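Local structure of lipase (Acinetobacter baumannii, 4OPM) at residues Leu49-Ala54 and Pro76-Ser81. The protein probably hydrolyses the ester bonds of lipids such as triacylglycerols, as a putative lipase of the alpha/beta hydrolase fold. Sequence-based numbering, arbitrary orientation.
Sequences LIHGLA and PDLPGS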
# COMPACT_ATOMS: atom_id res chain seq x y z
N LEU A 49 7.03 -3.46 0.78
CA LEU A 49 6.09 -2.45 0.27
C LEU A 49 4.70 -3.02 0.25
O LEU A 49 4.49 -4.06 -0.38
CB LEU A 49 6.50 -1.93 -1.12
CG LEU A 49 7.95 -1.49 -1.30
CD1 LEU A 49 8.20 -1.03 -2.73
CD2 LEU A 49 8.30 -0.38 -0.33
N ILE A 50 3.76 -2.36 0.96
CA ILE A 50 2.38 -2.85 1.13
C ILE A 50 1.37 -1.95 0.43
O ILE A 50 1.21 -0.79 0.82
CB ILE A 50 2.03 -3.00 2.64
CG1 ILE A 50 3.16 -3.67 3.45
CG2 ILE A 50 0.69 -3.74 2.83
CD1 ILE A 50 2.99 -3.57 4.97
N HIS A 51 0.67 -2.49 -0.59
CA HIS A 51 -0.35 -1.76 -1.34
C HIS A 51 -1.64 -1.59 -0.51
O HIS A 51 -1.79 -2.18 0.56
CB HIS A 51 -0.65 -2.44 -2.70
CG HIS A 51 -1.34 -3.76 -2.57
ND1 HIS A 51 -2.71 -3.84 -2.29
CD2 HIS A 51 -0.86 -5.01 -2.71
CE1 HIS A 51 -2.99 -5.13 -2.28
NE2 HIS A 51 -1.91 -5.87 -2.54
N GLY A 52 -2.58 -0.81 -1.05
CA GLY A 52 -3.85 -0.53 -0.39
C GLY A 52 -5.03 -1.33 -0.90
O GLY A 52 -4.87 -2.28 -1.68
N LEU A 53 -6.24 -0.93 -0.46
CA LEU A 53 -7.51 -1.62 -0.78
C LEU A 53 -7.76 -1.66 -2.28
O LEU A 53 -7.69 -0.63 -2.94
CB LEU A 53 -8.68 -0.92 -0.06
CG LEU A 53 -10.11 -1.40 -0.36
CD1 LEU A 53 -10.36 -2.78 0.17
CD2 LEU A 53 -11.12 -0.44 0.26
N ALA A 54 -8.05 -2.88 -2.81
CA ALA A 54 -8.30 -3.17 -4.23
C ALA A 54 -7.08 -2.86 -5.12
O ALA A 54 -7.18 -2.94 -6.34
CB ALA A 54 -9.53 -2.42 -4.75
N PRO A 76 4.30 -7.84 -1.85
CA PRO A 76 3.27 -8.87 -1.98
C PRO A 76 1.94 -8.36 -2.50
O PRO A 76 1.56 -7.21 -2.27
CB PRO A 76 3.09 -9.38 -0.53
CG PRO A 76 3.44 -8.19 0.33
CD PRO A 76 4.47 -7.39 -0.44
N ASP A 77 1.22 -9.26 -3.17
CA ASP A 77 -0.18 -9.09 -3.48
C ASP A 77 -0.92 -9.53 -2.22
O ASP A 77 -0.80 -10.70 -1.81
CB ASP A 77 -0.63 -9.94 -4.68
CG ASP A 77 -0.35 -9.36 -6.04
OD1 ASP A 77 -0.43 -8.11 -6.18
OD2 ASP A 77 -0.18 -10.15 -6.98
N LEU A 78 -1.63 -8.64 -1.57
CA LEU A 78 -2.37 -9.05 -0.37
C LEU A 78 -3.55 -9.93 -0.75
O LEU A 78 -4.07 -9.79 -1.86
CB LEU A 78 -2.89 -7.80 0.40
CG LEU A 78 -1.84 -6.84 0.98
CD1 LEU A 78 -2.50 -5.53 1.42
CD2 LEU A 78 -1.10 -7.46 2.16
N PRO A 79 -4.02 -10.80 0.17
CA PRO A 79 -5.28 -11.53 -0.09
C PRO A 79 -6.38 -10.59 -0.62
O PRO A 79 -6.56 -9.48 -0.09
CB PRO A 79 -5.65 -12.04 1.31
CG PRO A 79 -4.34 -12.24 1.97
CD PRO A 79 -3.53 -11.05 1.54
N GLY A 80 -7.04 -11.02 -1.68
CA GLY A 80 -8.09 -10.26 -2.35
C GLY A 80 -7.57 -9.48 -3.54
O GLY A 80 -8.36 -8.91 -4.29
N SER A 81 -6.24 -9.48 -3.74
CA SER A 81 -5.57 -8.73 -4.81
C SER A 81 -4.65 -9.58 -5.66
O SER A 81 -4.11 -10.57 -5.19
CB SER A 81 -4.75 -7.60 -4.21
OG SER A 81 -5.58 -6.60 -3.65
O HOH W 1 2.14 -4.63 -1.75
O HOH W 2 -7.86 -5.39 -1.85
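The imidazole of His51 reaches across to Leu78 and takes a hydrogen bond from its backbone, Leu78 N to His51 NE2 being 2.9 Å. The bond is nearly straight, 175° about the hydrogen, so NE2 must be the acceptor. The donor nevertheless sits 22° out of the ring plane. At the other nitrogen, ND1 donates to Gly52 O at 2.7 Å, within the ring plane and on a carbonyl lone pair, so one tautomer, with the proton on ND1, serves both bonds. With chi1 at 69°, CG of His51 lies between its own backbone N and carbonyl carbon, which brings the ring up against the 76-81 loop.

Leu78 also packs against the ring it binds. Its CD1 stands 4.0 Å from the His51 ring centroid, a CH-pi contact over one face, and the same methyl lies 3.9 Å from Ile50 CG2. Asp77 CA meets the ring edge, while His51 CD2 approaches Pro76 O at 3.3 Å.

Pro76 O is held by a water that also donates to Leu49 O and accepts from His51 N, bridging the ends of adjacent parallel strands 46-50 and 72-76. There, Pro76 CD also lies 3.3 Å from Leu49 O. A second water links Ala54 N to Ser81 OG, whose stronger partner is Gly55 O. Ser81 closes a type II turn, its N bonded to Leu78 O.

The His-Gly sequence after strand 46-50 is a familiar alpha/beta hydrolase feature, in a loop that commonly contributes to the oxyanion hole; here Ile50 touches the probable nucleophile elbow. Bonds at both nitrogens of a buried imidazole fix its rotation, and its use of NE2 as acceptor is consistent with a neutral His51 that ties the loop after strand 46-50 to the loop after strand 72-76.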